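Local structure of Atp-dependent DNA ligase (Psychromonas sp., 4D05) at residues Ala183-Leu189 against Ala201-Asn206; Ser231-Arg236 against Ser250-Val256. The protein probably seals nicks in double-stranded DNA at the expense of ATP, passing through an enzyme-adenylate intermediate, as in other minimal ATP-dependent DNA ligases. All coordinates share one frame; numbering follows the deposited sequence.

Contact 1: residues Ala183-Leu189 against Ala201-Asn206; sequences ATVIAYL and AILVKN. With SO4 (sulfate ion), chain E.
Ala183 and Val204 meet on the buried face of an antiparallel hairpin of the OB domain. Ala183 CB lies 3.7 Å from Val204 CG2 and also 3.6 Å from Asn206 CA. This is the tight end of the contact. Val204 CG1 is anti to the carbonyl carbon (chi1 -57°), which leaves CG2 between N and the carbonyl carbon, beside Ala183 CB. Further along the same face Val185 CG2 touches Ile202 CD1. Tyr188 then presents the edge of its ring, through CD1, to Ile202 CG2 at 4.2 Å. The tyrosine hydroxyl bonds to the backbone O of Pro227, and Tyr235 and Phe212 cover other parts of this face.

The face with Thr184, Ala187, Leu189, Leu203 and Lys205 is more open to solvent. Leu189 and Leu203 cross at about a right angle, and Leu189 CD1 bridges Leu203 CG and Ala201 CB. Lys205 is fully extended, and its NZ leaves the hairpin to bond O4 (2.9 Å) and O1 of a sulfate, probably from the crystallisation liquor. One water bonds Thr184 OG1 and weakly donates to Lys205 O.

A classic beta bulge divides the pairing. Ile186 and Ala187 both face Leu203, whose O takes a nearly straight bond from Ile186 N (2.9 Å, 175°) and a weak one from Ala187 N at 3.4 Å. The extra residue shifts the register by one and sets Ile186 CG1 beside Leu203 CB, 4.0 Å away.

Aliphatic carbons make up most of the inner face. Its buried amide, Asn206, is satisfied by Tyr235 OH and by the backbone N of Glu208 and Val210. The outer face carries a lysine whose ammonium can hold an anion. That anion is a sulfate here, so the contact itself does not establish a DNA phosphate site.

Contact 2: residues Ser231-Arg236 against Ser250-Val256; sequences SLITYR and SFVRIRV. With SO4 (sulfate ion), chain D.
Thr234 and Arg255 cross obliquely on one face of the antiparallel pair. Arg255 NH1 donates to Thr234 OG1 at 3.0 Å, and the hydroxyl oxygen lies at the edge of the guanidinium, 7° out of its plane. Thr234 OG1 stands anti to the carbonyl carbon (chi1 -68°), which brings it to Arg255 NH1, while CG2 packs 4.0 Å from Val252 CB. The same hydroxyl bonds to Glu182 on the adjoining strand.

The bent Arg255 and the extended Arg253 bring their guanidinium groups over one another, with Arg253 NH2 lying 3.3 Å above the plane of Arg255, over its centre. A sulfate, probably from the crystallisation liquor, joins them at their edges. Its O2 takes a nearly straight bond from Arg255 NH2 (2.9 Å, 172°). O3 is shared by Arg255 NE and Arg253 NH1, and O1 accepts from Arg253 NH2.

On the other face, Ile233 CG2 meets the edge of the Phe251 ring at CE1, 3.8 Å away. The backbone N of Arg253 sits over one face of that ring, and Phe251 also stacks with Phe218. Back on the Thr234 face, Val252 CG2 lies 3.7 Å from Arg236 CB, the two side chains crossing at about a right angle.

The pairing contains two classic bulges. Val252 and Arg253 both face Thr234, and Arg255 and Val256 both face Leu232, whose O accepts from both their N atoms.

With an alanine in place of Thr234, Arg255 NH1 and Glu182 OE2 would each be likely to lose their hydroxyl partner, leaving the arginine held mainly by the sulfate.

Two guanidinium groups lying one over the other are likely to be tolerated because the sulfate offsets their charge. Such a paired site is consistent with binding a phosphate-like anion.

From the N terminus the chain first builds the nucleotide-binding part, where AMP lies, and then enters the OB domain along strand 179-190. Contact 1 closes first, as the chain turns back into strand 199-206. After strand 211-214 and helix 220-224 it reaches strand 232-237, and contact 2 closes when strand 250-256 returns beside it. The two loops are in series and neither encloses nor crosses the other. They join in space because strands 179-190 and 232-237 are neighbours: Ala183 O lies 2.8 Å from Ile233 N, a probable hydrogen bond. One antiparallel sheet thus carries both contacts, with strand 250-256 on its outer margin.

Contact 1: residues Ala183-Leu189 against Ala201-Asn206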
# COMPACT_ATOMS: atom_id res chain seq x y z
N ALA A 183 -16.09 6.10 10.23
CA ALA A 183 -17.42 6.68 10.11
C ALA A 183 -18.02 6.81 11.49
O ALA A 183 -17.58 6.13 12.42
CB ALA A 183 -18.33 5.82 9.25
N THR A 184 -19.05 7.64 11.60
CA THR A 184 -19.72 7.84 12.88
C THR A 184 -21.04 7.06 12.90
O THR A 184 -21.82 7.14 11.96
CB THR A 184 -20.00 9.34 13.09
OG1 THR A 184 -18.76 10.04 13.15
CG2 THR A 184 -20.79 9.61 14.38
N VAL A 185 -21.28 6.31 13.98
CA VAL A 185 -22.53 5.58 14.11
C VAL A 185 -23.64 6.60 14.38
O VAL A 185 -23.51 7.40 15.32
CB VAL A 185 -22.49 4.58 15.29
CG1 VAL A 185 -23.83 3.85 15.41
CG2 VAL A 185 -21.36 3.59 15.09
N ILE A 186 -24.71 6.58 13.60
CA ILE A 186 -25.78 7.57 13.81
C ILE A 186 -27.12 6.98 14.20
O ILE A 186 -27.95 7.70 14.76
CB ILE A 186 -25.96 8.53 12.58
CG1 ILE A 186 -26.45 7.79 11.31
CG2 ILE A 186 -24.65 9.22 12.23
CD1 ILE A 186 -26.83 8.72 10.18
N ALA A 187 -27.33 5.69 13.95
CA ALA A 187 -28.59 5.05 14.34
C ALA A 187 -28.43 3.54 14.33
O ALA A 187 -27.50 2.99 13.71
CB ALA A 187 -29.68 5.45 13.38
N TYR A 188 -29.36 2.88 15.03
CA TYR A 188 -29.49 1.43 14.98
C TYR A 188 -30.67 1.02 14.10
O TYR A 188 -31.68 1.72 14.02
CB TYR A 188 -29.75 0.85 16.36
CG TYR A 188 -28.69 1.12 17.39
CD1 TYR A 188 -27.35 1.11 17.07
CD2 TYR A 188 -29.06 1.39 18.70
CE1 TYR A 188 -26.38 1.34 18.04
CE2 TYR A 188 -28.12 1.62 19.67
CZ TYR A 188 -26.78 1.58 19.34
OH TYR A 188 -25.85 1.80 20.32
N LEU A 189 -30.53 -0.16 13.50
CA LEU A 189 -31.61 -0.80 12.76
C LEU A 189 -31.89 -2.12 13.47
O LEU A 189 -31.11 -3.06 13.35
CB LEU A 189 -31.21 -1.05 11.29
CG LEU A 189 -30.93 0.22 10.48
CD1 LEU A 189 -30.44 -0.09 9.06
CD2 LEU A 189 -32.13 1.13 10.40
N ALA A 201 -28.44 -4.02 12.07
CA ALA A 201 -27.44 -3.25 11.37
C ALA A 201 -27.29 -1.92 12.03
O ALA A 201 -28.10 -1.55 12.88
CB ALA A 201 -27.84 -3.08 9.89
N ILE A 202 -26.24 -1.19 11.63
CA ILE A 202 -26.09 0.21 12.02
C ILE A 202 -26.16 1.08 10.80
O ILE A 202 -25.89 0.63 9.67
CB ILE A 202 -24.77 0.49 12.77
CG1 ILE A 202 -23.57 0.08 11.90
CG2 ILE A 202 -24.74 -0.26 14.10
CD1 ILE A 202 -22.20 0.31 12.54
N LEU A 203 -26.52 2.34 11.02
CA LEU A 203 -26.35 3.35 9.99
C LEU A 203 -25.17 4.21 10.42
O LEU A 203 -25.08 4.61 11.57
CB LEU A 203 -27.58 4.22 9.88
CG LEU A 203 -28.78 3.62 9.17
CD1 LEU A 203 -29.92 4.66 9.29
CD2 LEU A 203 -28.50 3.24 7.70
N VAL A 204 -24.26 4.47 9.49
CA VAL A 204 -23.09 5.30 9.78
C VAL A 204 -23.01 6.42 8.76
O VAL A 204 -23.56 6.31 7.68
CB VAL A 204 -21.78 4.50 9.77
CG1 VAL A 204 -21.85 3.35 10.76
CG2 VAL A 204 -21.42 3.99 8.36
N LYS A 205 -22.30 7.49 9.12
CA LYS A 205 -22.00 8.56 8.18
C LYS A 205 -20.49 8.71 8.12
O LYS A 205 -19.83 8.93 9.16
CB LYS A 205 -22.67 9.86 8.58
CG LYS A 205 -22.47 10.98 7.58
CD LYS A 205 -23.34 12.20 7.95
CE LYS A 205 -23.22 13.33 6.95
NZ LYS A 205 -24.10 14.50 7.33
N ASN A 206 -19.93 8.55 6.93
CA ASN A 206 -18.48 8.51 6.80
C ASN A 206 -17.88 9.89 6.55
O ASN A 206 -18.60 10.91 6.54
CB ASN A 206 -18.02 7.47 5.75
CG ASN A 206 -18.28 7.90 4.32
OD1 ASN A 206 -18.69 9.03 4.04
ND2 ASN A 206 -18.05 6.99 3.38
S SO4 E . -27.36 14.20 5.77
O1 SO4 E . -26.12 14.00 5.02
O2 SO4 E . -27.97 15.46 5.32
O3 SO4 E . -28.29 13.05 5.60
O4 SO4 E . -27.00 14.32 7.18
O HOH W 1 -17.31 10.48 10.65

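Contact 2: residues Ser231-Arg236 against Ser250-Val256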
# COMPACT_ATOMS: atom_id res chain seq x y z
N SER A 231 -20.32 6.98 18.22
CA SER A 231 -18.96 6.51 18.23
C SER A 231 -18.35 6.56 16.83
O SER A 231 -19.06 6.50 15.81
CB SER A 231 -18.86 5.11 18.82
OG SER A 231 -19.53 4.13 18.07
N LEU A 232 -17.02 6.72 16.81
CA LEU A 232 -16.26 6.65 15.59
C LEU A 232 -15.80 5.21 15.44
O LEU A 232 -15.15 4.69 16.34
CB LEU A 232 -15.05 7.59 15.66
CG LEU A 232 -14.25 7.69 14.36
CD1 LEU A 232 -15.03 8.47 13.31
CD2 LEU A 232 -12.84 8.30 14.61
N ILE A 233 -16.16 4.58 14.33
CA ILE A 233 -15.84 3.19 14.09
C ILE A 233 -15.04 3.08 12.82
O ILE A 233 -15.06 4.00 12.00
CB ILE A 233 -17.12 2.29 14.05
CG1 ILE A 233 -18.06 2.65 12.89
CG2 ILE A 233 -17.83 2.41 15.40
CD1 ILE A 233 -17.72 2.02 11.57
N THR A 234 -14.35 1.94 12.67
CA THR A 234 -13.67 1.62 11.44
C THR A 234 -14.49 0.56 10.71
O THR A 234 -14.95 -0.41 11.33
CB THR A 234 -12.28 1.06 11.71
OG1 THR A 234 -11.46 2.11 12.25
CG2 THR A 234 -11.64 0.56 10.42
N TYR A 235 -14.66 0.78 9.41
CA TYR A 235 -15.32 -0.19 8.56
C TYR A 235 -14.37 -0.59 7.45
O TYR A 235 -13.41 0.13 7.17
CB TYR A 235 -16.63 0.35 8.00
CG TYR A 235 -16.48 1.53 7.09
CD1 TYR A 235 -16.42 2.82 7.61
CD2 TYR A 235 -16.43 1.36 5.72
CE1 TYR A 235 -16.28 3.93 6.77
CE2 TYR A 235 -16.30 2.45 4.87
CZ TYR A 235 -16.21 3.73 5.40
OH TYR A 235 -16.10 4.82 4.53
N ARG A 236 -14.66 -1.74 6.86
CA ARG A 236 -13.84 -2.33 5.82
C ARG A 236 -14.68 -2.39 4.56
O ARG A 236 -15.91 -2.55 4.63
CB ARG A 236 -13.41 -3.72 6.29
CG ARG A 236 -12.57 -4.48 5.31
CD ARG A 236 -12.03 -5.72 5.95
NE ARG A 236 -11.20 -5.41 7.12
CZ ARG A 236 -10.63 -6.35 7.88
NH1 ARG A 236 -10.79 -7.66 7.60
NH2 ARG A 236 -9.90 -6.01 8.92
N SER A 250 -18.28 -3.67 5.93
CA SER A 250 -18.48 -4.47 7.12
C SER A 250 -17.86 -3.74 8.31
O SER A 250 -16.95 -2.94 8.16
CB SER A 250 -17.86 -5.86 6.95
OG SER A 250 -16.47 -5.75 6.75
N PHE A 251 -18.34 -4.07 9.49
CA PHE A 251 -17.88 -3.48 10.73
C PHE A 251 -16.56 -4.08 11.14
O PHE A 251 -16.42 -5.31 11.13
CB PHE A 251 -18.92 -3.71 11.83
CG PHE A 251 -18.50 -3.19 13.20
CD1 PHE A 251 -18.52 -1.84 13.46
CD2 PHE A 251 -18.14 -4.05 14.20
CE1 PHE A 251 -18.14 -1.36 14.71
CE2 PHE A 251 -17.76 -3.58 15.45
CZ PHE A 251 -17.77 -2.25 15.70
N VAL A 252 -15.61 -3.23 11.51
CA VAL A 252 -14.35 -3.70 12.09
C VAL A 252 -14.36 -3.51 13.60
O VAL A 252 -14.47 -4.49 14.33
CB VAL A 252 -13.14 -3.02 11.47
CG1 VAL A 252 -11.85 -3.62 12.01
CG2 VAL A 252 -13.15 -3.22 9.97
N ARG A 253 -14.27 -2.27 14.08
CA ARG A 253 -14.14 -2.03 15.52
C ARG A 253 -14.35 -0.57 15.85
O ARG A 253 -14.29 0.31 14.97
CB ARG A 253 -12.76 -2.46 16.03
CG ARG A 253 -11.64 -1.57 15.53
CD ARG A 253 -10.31 -2.27 15.73
NE ARG A 253 -9.14 -1.54 15.26
CZ ARG A 253 -8.44 -0.65 15.97
NH1 ARG A 253 -8.79 -0.35 17.22
NH2 ARG A 253 -7.36 -0.07 15.42
N ILE A 254 -14.66 -0.32 17.12
CA ILE A 254 -14.76 1.03 17.65
C ILE A 254 -13.39 1.65 17.85
O ILE A 254 -12.47 1.01 18.37
CB ILE A 254 -15.48 0.97 19.01
CG1 ILE A 254 -16.90 0.42 18.82
CG2 ILE A 254 -15.48 2.33 19.68
CD1 ILE A 254 -17.61 0.05 20.11
N ARG A 255 -13.28 2.92 17.47
CA ARG A 255 -12.06 3.70 17.69
C ARG A 255 -12.19 4.71 18.81
O ARG A 255 -11.30 4.83 19.66
CB ARG A 255 -11.70 4.45 16.43
CG ARG A 255 -11.54 3.56 15.19
CD ARG A 255 -10.56 2.41 15.41
NE ARG A 255 -9.18 2.88 15.51
CZ ARG A 255 -8.35 2.98 14.48
NH1 ARG A 255 -8.74 2.68 13.24
NH2 ARG A 255 -7.09 3.36 14.68
N VAL A 256 -13.27 5.48 18.80
CA VAL A 256 -13.47 6.53 19.78
C VAL A 256 -14.95 6.58 20.15
O VAL A 256 -15.82 6.54 19.28
CB VAL A 256 -13.09 7.93 19.21
CG1 VAL A 256 -13.32 9.00 20.26
CG2 VAL A 256 -11.63 7.99 18.71
S SO4 D . -6.35 2.60 18.18
O1 SO4 D . -5.66 1.41 17.64
O2 SO4 D . -6.00 3.79 17.37
O3 SO4 D . -7.84 2.50 18.16
O4 SO4 D . -5.93 2.84 19.57